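Local coordinates for putative cytoplasmic protein (Enterobacter cloacae, PDB 4HFL) that probably acts as a type VI secretion amidase effector that cleaves bacterial peptidoglycan, and is inhibited by its immunity protein Tai4, at residues 109-115 and 168-174; 95-99 and 139-143. The contacts are given in a common frame with arbitrary orientation. Numbering follows the deposited sequence.

Interaction 1. Residues 109-115 and 168-174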
ATOM      1  N   ALA A 109       9.731  -6.953  -8.512  1.00 17.61           N
ATOM      2  CA  ALA A 109       9.831  -7.393  -7.116  1.00 18.14           C
ATOM      3  C   ALA A 109      11.011  -8.315  -6.878  1.00 22.19           C
ATOM      4  O   ALA A 109      11.376  -9.128  -7.742  1.00 16.80           O
ATOM      5  CB  ALA A 109       8.588  -8.094  -6.709  1.00 13.58           C
ATOM      6  N   ASP A 110      11.586  -8.196  -5.686  1.00 16.55           N
ATOM      7  CA  ASP A 110      12.657  -9.071  -5.267  1.00 11.00           C
ATOM      8  C   ASP A 110      12.128 -10.465  -4.999  1.00 11.61           C
ATOM      9  O   ASP A 110      12.836 -11.445  -5.206  1.00 13.60           O
ATOM     10  CB  ASP A 110      13.255  -8.533  -3.977  1.00 11.67           C
ATOM     11  CG  ASP A 110      14.045  -7.259  -4.208  1.00 20.46           C
ATOM     12  OD1 ASP A 110      14.813  -7.224  -5.197  1.00 17.82           O
ATOM     13  OD2 ASP A 110      13.867  -6.309  -3.426  1.00 19.87           O
ATOM     14  N   ILE A 111      10.904 -10.541  -4.487  1.00 15.38           N
ATOM     15  CA  ILE A 111      10.325 -11.844  -4.160  1.00 15.26           C
ATOM     16  C   ILE A 111       8.853 -11.835  -4.510  1.00 19.59           C
ATOM     17  O   ILE A 111       8.144 -10.888  -4.191  1.00 21.52           O
ATOM     18  CB  ILE A 111      10.450 -12.169  -2.642  1.00 18.94           C
ATOM     19  CG1 ILE A 111      11.927 -12.255  -2.222  1.00 21.53           C
ATOM     20  CG2 ILE A 111       9.721 -13.486  -2.289  1.00 26.78           C
ATOM     21  CD1 ILE A 111      12.141 -12.263  -0.715  1.00 30.14           C
ATOM     22  N   SER A 112       8.394 -12.890  -5.170  1.00 17.91           N
ATOM     23  CA  SER A 112       6.960 -13.108  -5.363  1.00 15.71           C
ATOM     24  C   SER A 112       6.716 -14.609  -5.215  1.00 20.82           C
ATOM     25  O   SER A 112       7.267 -15.399  -5.980  1.00 19.76           O
ATOM     26  CB  SER A 112       6.533 -12.628  -6.755  1.00 15.68           C
ATOM     27  OG  SER A 112       5.172 -12.925  -7.000  1.00 23.55           O
ATOM     28  N   VAL A 113       5.914 -14.998  -4.221  1.00 14.52           N
ATOM     29  CA  VAL A 113       5.693 -16.417  -3.933  1.00 13.60           C
ATOM     30  C   VAL A 113       4.219 -16.737  -3.741  1.00 15.93           C
ATOM     31  O   VAL A 113       3.451 -15.919  -3.223  1.00 15.68           O
ATOM     32  CB  VAL A 113       6.457 -16.877  -2.677  1.00 16.42           C
ATOM     33  CG1 VAL A 113       7.957 -16.912  -2.964  1.00 17.37           C
ATOM     34  CG2 VAL A 113       6.146 -15.918  -1.496  1.00 16.29           C
ATOM     35  N   SER A 114       3.827 -17.927  -4.181  1.00 11.83           N
ATOM     36  CA  SER A 114       2.482 -18.403  -3.935  1.00 14.10           C
ATOM     37  C   SER A 114       2.423 -18.916  -2.497  1.00 18.87           C
ATOM     38  O   SER A 114       3.470 -19.131  -1.865  1.00 20.88           O
ATOM     39  CB  SER A 114       2.115 -19.508  -4.938  1.00 16.81           C
ATOM     40  OG  SER A 114       3.075 -20.547  -4.920  1.00 23.63           O
ATOM     41  N   SER A 115       1.212 -19.075  -1.973  1.00 21.84           N
ATOM     42  CA  SER A 115       1.021 -19.563  -0.602  1.00 34.34           C
ATOM     43  C   SER A 115       1.994 -18.937   0.396  1.00 34.45           C
ATOM     44  O   SER A 115       2.841 -19.635   0.969  1.00 34.17           O
ATOM     45  CB  SER A 115       1.179 -21.076  -0.575  1.00 40.59           C
ATOM     46  OG  SER A 115       0.346 -21.704  -1.529  1.00 39.26           O
ATOM     47  N   THR A 168      -3.009 -15.826  -1.594  1.00 18.14           N
ATOM     48  CA  THR A 168      -2.457 -16.774  -2.553  1.00 19.13           C
ATOM     49  C   THR A 168      -1.100 -16.352  -3.113  1.00 18.04           C
ATOM     50  O   THR A 168      -0.427 -17.152  -3.770  1.00 19.00           O
ATOM     51  CB  THR A 168      -3.436 -17.038  -3.714  1.00 23.58           C
ATOM     52  OG1 THR A 168      -3.761 -15.802  -4.362  1.00 24.19           O
ATOM     53  CG2 THR A 168      -4.720 -17.682  -3.187  1.00 23.27           C
ATOM     54  N   ASN A 169      -0.700 -15.104  -2.854  1.00 18.58           N
ATOM     55  CA  ASN A 169       0.594 -14.597  -3.287  1.00 18.18           C
ATOM     56  C   ASN A 169       1.080 -13.520  -2.324  1.00 22.81           C
ATOM     57  O   ASN A 169       0.265 -12.812  -1.716  1.00 19.73           O
ATOM     58  CB  ASN A 169       0.505 -13.981  -4.697  1.00 19.18           C
ATOM     59  CG  ASN A 169       1.832 -13.366  -5.150  1.00 26.40           C
ATOM     60  OD1 ASN A 169       2.155 -12.210  -4.823  1.00 24.79           O
ATOM     61  ND2 ASN A 169       2.615 -14.147  -5.885  1.00 17.09           N
ATOM     62  N   ALA A 170       2.398 -13.404  -2.175  1.00 16.67           N
ATOM     63  CA  ALA A 170       2.987 -12.214  -1.551  1.00 15.52           C
ATOM     64  C   ALA A 170       4.089 -11.771  -2.477  1.00 21.09           C
ATOM     65  O   ALA A 170       4.836 -12.606  -3.004  1.00 18.78           O
ATOM     66  CB  ALA A 170       3.542 -12.514  -0.191  1.00 16.72           C
ATOM     67  N   THR A 171       4.175 -10.457  -2.669  1.00 18.76           N
ATOM     68  CA  THR A 171       5.121  -9.831  -3.578  1.00 17.63           C
ATOM     69  C   THR A 171       5.778  -8.698  -2.784  1.00 19.45           C
ATOM     70  O   THR A 171       5.094  -7.925  -2.102  1.00 16.38           O
ATOM     71  CB  THR A 171       4.377  -9.288  -4.825  1.00 20.28           C
ATOM     72  OG1 THR A 171       3.832 -10.385  -5.570  1.00 19.93           O
ATOM     73  CG2 THR A 171       5.311  -8.518  -5.742  1.00 19.95           C
ATOM     74  N   PHE A 172       7.100  -8.612  -2.875  1.00 21.27           N
ATOM     75  CA  PHE A 172       7.902  -7.885  -1.917  1.00 19.73           C
ATOM     76  C   PHE A 172       9.117  -7.208  -2.550  1.00 18.85           C
ATOM     77  O   PHE A 172       9.837  -7.839  -3.357  1.00 17.35           O
ATOM     78  CB  PHE A 172       8.389  -8.857  -0.839  1.00 18.67           C
ATOM     79  CG  PHE A 172       9.466  -8.283   0.052  1.00 19.17           C
ATOM     80  CD1 PHE A 172       9.122  -7.546   1.171  1.00 17.31           C
ATOM     81  CD2 PHE A 172      10.812  -8.489  -0.226  1.00 19.58           C
ATOM     82  CE1 PHE A 172      10.103  -7.006   1.995  1.00 21.51           C
ATOM     83  CE2 PHE A 172      11.806  -7.953   0.593  1.00 18.06           C
ATOM     84  CZ  PHE A 172      11.447  -7.211   1.707  1.00 18.11           C
ATOM     85  N   TRP A 173       9.341  -5.950  -2.146  1.00 19.00           N
ATOM     86  CA  TRP A 173      10.551  -5.176  -2.494  1.00 19.86           C
ATOM     87  C   TRP A 173      11.307  -4.788  -1.236  1.00 19.78           C
ATOM     88  O   TRP A 173      10.727  -4.209  -0.305  1.00 15.20           O
ATOM     89  CB  TRP A 173      10.191  -3.866  -3.216  1.00 16.66           C
ATOM     90  CG  TRP A 173       9.543  -4.014  -4.579  1.00 13.41           C
ATOM     91  CD1 TRP A 173      10.158  -3.883  -5.785  1.00 15.86           C
ATOM     92  CD2 TRP A 173       8.159  -4.272  -4.859  1.00 17.30           C
ATOM     93  NE1 TRP A 173       9.253  -4.075  -6.803  1.00 17.21           N
ATOM     94  CE2 TRP A 173       8.018  -4.307  -6.262  1.00 19.15           C
ATOM     95  CE3 TRP A 173       7.026  -4.486  -4.059  1.00 18.54           C
ATOM     96  CZ2 TRP A 173       6.791  -4.554  -6.887  1.00 21.53           C
ATOM     97  CZ3 TRP A 173       5.813  -4.727  -4.679  1.00 23.83           C
ATOM     98  CH2 TRP A 173       5.705  -4.766  -6.083  1.00 23.23           C
ATOM     99  N   SER A 174      12.607  -5.066  -1.211  1.00 17.57           N
ATOM    100  CA  SER A 174      13.454  -4.637  -0.098  1.00 14.79           C
ATOM    101  C   SER A 174      13.613  -3.120  -0.092  1.00 16.99           C
ATOM    102  O   SER A 174      13.783  -2.493  -1.148  1.00 16.07           O
ATOM    103  CB  SER A 174      14.853  -5.282  -0.202  1.00 24.00           C
ATOM    104  OG  SER A 174      14.816  -6.633   0.201  1.00 28.64           O
TER
HETATM  105  O   HOH W   1      -1.535 -20.124  -2.720  1.00 29.93           O

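Interaction 2. Residues 95-99 and 139-143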
ATOM      1  N   VAL A  95      -7.051  -0.538  -4.556  1.00 30.21           N
ATOM      2  CA  VAL A  95      -5.838  -1.278  -4.218  1.00 27.96           C
ATOM      3  C   VAL A  95      -5.174  -1.927  -5.444  1.00 28.73           C
ATOM      4  O   VAL A  95      -3.946  -2.049  -5.504  1.00 25.36           O
ATOM      5  CB  VAL A  95      -6.074  -2.281  -3.060  1.00 37.35           C
ATOM      6  CG1 VAL A  95      -6.828  -3.521  -3.544  1.00 35.51           C
ATOM      7  CG2 VAL A  95      -4.755  -2.663  -2.418  1.00 31.32           C
ATOM      8  N   LYS A  96      -5.980  -2.317  -6.430  1.00 26.50           N
ATOM      9  CA  LYS A  96      -5.456  -2.919  -7.662  1.00 25.68           C
ATOM     10  C   LYS A  96      -4.559  -1.929  -8.411  1.00 27.83           C
ATOM     11  O   LYS A  96      -3.562  -2.315  -9.043  1.00 30.50           O
ATOM     12  CB  LYS A  96      -6.615  -3.387  -8.551  1.00 34.82           C
ATOM     13  CG  LYS A  96      -6.732  -2.657  -9.875  1.00 47.87           C
ATOM     14  CD  LYS A  96      -8.190  -2.358 -10.223  1.00 57.44           C
ATOM     15  CE  LYS A  96      -8.273  -1.517 -11.494  1.00 62.82           C
ATOM     16  NZ  LYS A  96      -9.634  -0.963 -11.725  1.00 65.73           N
ATOM     17  N   ASP A  97      -4.903  -0.646  -8.312  1.00 26.31           N
ATOM     18  CA  ASP A  97      -4.132   0.410  -8.959  1.00 27.49           C
ATOM     19  C   ASP A  97      -2.783   0.612  -8.271  1.00 29.63           C
ATOM     20  O   ASP A  97      -1.766   0.819  -8.932  1.00 30.78           O
ATOM     21  CB  ASP A  97      -4.909   1.728  -8.943  1.00 23.84           C
ATOM     22  CG  ASP A  97      -6.139   1.704  -9.840  1.00 33.05           C
ATOM     23  OD1 ASP A  97      -6.238   0.823 -10.721  1.00 34.31           O
ATOM     24  OD2 ASP A  97      -7.001   2.589  -9.671  1.00 34.24           O
ATOM     25  N   MET A  98      -2.774   0.570  -6.941  1.00 27.08           N
ATOM     26  CA  MET A  98      -1.522   0.717  -6.200  1.00 23.68           C
ATOM     27  C   MET A  98      -0.617  -0.480  -6.511  1.00 28.47           C
ATOM     28  O   MET A  98       0.594  -0.334  -6.771  1.00 29.73           O
ATOM     29  CB  MET A  98      -1.816   0.807  -4.701  1.00 21.73           C
ATOM     30  CG  MET A  98      -0.584   0.890  -3.806  1.00 22.82           C
ATOM     31  SD  MET A  98       0.572   2.208  -4.274  1.00 24.49           S
ATOM     32  CE  MET A  98      -0.456   3.675  -4.078  1.00 19.96           C
ATOM     33  N   ILE A  99      -1.239  -1.659  -6.509  1.00 28.75           N
ATOM     34  CA  ILE A  99      -0.556  -2.913  -6.804  1.00 25.66           C
ATOM     35  C   ILE A  99       0.086  -2.876  -8.192  1.00 23.40           C
ATOM     36  O   ILE A  99       1.241  -3.270  -8.353  1.00 20.02           O
ATOM     37  CB  ILE A  99      -1.521  -4.124  -6.642  1.00 27.29           C
ATOM     38  CG1 ILE A  99      -1.809  -4.372  -5.148  1.00 24.29           C
ATOM     39  CG2 ILE A  99      -0.940  -5.359  -7.265  1.00 31.55           C
ATOM     40  CD1 ILE A  99      -2.812  -5.513  -4.860  1.00 25.61           C
ATOM     41  N   THR A 139      -8.821  -9.745  -4.097  1.00 19.34           N
ATOM     42  CA  THR A 139      -8.455  -8.465  -3.485  1.00 19.80           C
ATOM     43  C   THR A 139      -7.032  -8.537  -2.982  1.00 22.72           C
ATOM     44  O   THR A 139      -6.315  -9.522  -3.240  1.00 25.24           O
ATOM     45  CB  THR A 139      -9.426  -8.071  -2.345  1.00 27.46           C
ATOM     46  OG1 THR A 139      -8.960  -6.876  -1.705  1.00 32.58           O
ATOM     47  CG2 THR A 139      -9.520  -9.179  -1.314  1.00 29.19           C
ATOM     48  N   GLY A 140      -6.611  -7.505  -2.258  1.00 19.06           N
ATOM     49  CA  GLY A 140      -5.235  -7.436  -1.824  1.00 19.24           C
ATOM     50  C   GLY A 140      -5.016  -6.447  -0.708  1.00 25.48           C
ATOM     51  O   GLY A 140      -5.941  -5.714  -0.326  1.00 23.34           O
ATOM     52  N   HIS A 141      -3.796  -6.436  -0.179  1.00 21.79           N
ATOM     53  CA  HIS A 141      -3.420  -5.498   0.869  1.00 20.88           C
ATOM     54  C   HIS A 141      -1.951  -5.133   0.700  1.00 21.79           C
ATOM     55  O   HIS A 141      -1.098  -5.998   0.522  1.00 24.87           O
ATOM     56  CB  HIS A 141      -3.663  -6.087   2.263  1.00 22.26           C
ATOM     57  CG  HIS A 141      -3.225  -5.186   3.385  1.00 27.67           C
ATOM     58  ND1 HIS A 141      -3.980  -4.118   3.830  1.00 29.30           N
ATOM     59  CD2 HIS A 141      -2.102  -5.192   4.147  1.00 24.31           C
ATOM     60  CE1 HIS A 141      -3.344  -3.509   4.815  1.00 26.68           C
ATOM     61  NE2 HIS A 141      -2.203  -4.142   5.029  1.00 24.50           N
ATOM     62  N   VAL A 142      -1.657  -3.844   0.736  1.00 14.07           N
ATOM     63  CA  VAL A 142      -0.287  -3.393   0.564  1.00 12.62           C
ATOM     64  C   VAL A 142       0.159  -2.772   1.880  1.00 19.71           C
ATOM     65  O   VAL A 142      -0.576  -1.980   2.474  1.00 18.01           O
ATOM     66  CB  VAL A 142      -0.202  -2.353  -0.558  1.00 16.97           C
ATOM     67  CG1 VAL A 142       1.228  -1.857  -0.712  1.00 17.48           C
ATOM     68  CG2 VAL A 142      -0.718  -2.935  -1.866  1.00 21.87           C
ATOM     69  N   THR A 143       1.347  -3.137   2.349  1.00 14.68           N
ATOM     70  CA  THR A 143       1.796  -2.638   3.658  1.00 23.62           C
ATOM     71  C   THR A 143       3.317  -2.670   3.716  1.00 22.22           C
ATOM     72  O   THR A 143       3.979  -2.912   2.690  1.00 15.94           O
ATOM     73  CB  THR A 143       1.161  -3.466   4.834  1.00 20.71           C
ATOM     74  OG1 THR A 143       1.432  -2.833   6.091  1.00 23.16           O
ATOM     75  CG2 THR A 143       1.705  -4.896   4.861  1.00 15.97           C
TER

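Interaction 1. Residues 109-115 and 168-174
A classic beta bulge opens this strand pairing: D110 and I111 both face F172, whose carbonyl oxygen takes two backbone hydrogen bonds, a regular one from I111 N (3.1 Å to F172 O) and a weak one from D110 N (2.9 Å to F172 O, with an N-H...O angle of only 124°). The bulge also directs the D110 side chain toward the neighbouring strand, where D110 OD2 accepts a nearly linear hydrogen bond from S174 N at 2.8 Å; R18 adds a salt bridge to the same oxygen. Just before it, A109 CA sits over the five-membered ring of W173, 3.7 Å from its centroid, a CH-pi contact, while W173 NE1 is hydrogen-bonded to G107 O. Beyond the bulge the pairing becomes textbook antiparallel sheet. Strand 111-114 is an edge strand of a four-stranded sheet, held to strand 166-174 by hydrogen bonds from F172 N to I111 O (2.8 Å), V113 N to A170 O (2.9 Å) and A170 N to V113 O (2.9 Å). Alternation sorts the side chains: I111, V113, A170 and F172 share one apolar face, with I111 CD1 4.0 Å from F172 CD2, whereas S112, S114, N169 and T171 line the other, where S112 OG donates to T171 OG1 at 3.2 Å. The strand ends at S115: S115 N still donates a hydrogen bond to T168 O (3.1 Å), and a water lies 2.7 Å from S115 OG.

Interaction 2. Residues 95-99 and 139-143
Three side chains of segment 95-99, those of V95, M98 and I99, converge on one methyl group, V142 CG2. The CA-to-CB bonds of V95 and M98 point toward the strand, whereas I99 leaves the helix sideways, and its m, t conformation carries it across: I99 CG1 packs 3.7 Å from V142 CG2 while I99 CD1 runs on to 4.3 Å from G140 CA. That methyl needs the glycine: a beta carbon at G140 would lie only 2.9 Å from it. The p rotamer of V95 places V95 CG2 4.1 Å from V142 CG2 and 3.9 Å from G140 O. M98 CG lies 4.3 Å from V142 CG2, but its p, p outer torsions curl the thioether away. H141, between G140 and V142, directs its CA-to-CB bond away from the helix. The axes of these short helix and strand segments come within 8.5 Å, with 58° between their N-to-C directions, an apolar helix-on-sheet packing without polar bridges. Around it, helix 59-69 supplies C59 beside V95, M63 beside V142, and S64 and L67 beside M98; strand 90-92 covers M98 with M92, and I129 of strand 126-133 supports both I99 and V142.

Overall arrangement
Interactions 1 and 2 involve opposite outer strands of one four-stranded sheet, 111-114 and 138-145; their centres are 13 Å apart and their nearest atoms about 5 Å, without touching. Helix 95-106 joins them: its first turn packs in interaction 2, while L102, P103 and L106 further along cover W173 of interaction 1. Between them, I129 of the intervening strand 126-133 touches W173 as well as I99 and V142. The family belongs to the papain-like clan CA, in which a helix-starting cysteine meets a strand histidine. C59 and H141, the latter hydrogen-bonded to D152, are consistent with that plan, placing interaction 2 beside the probable active site.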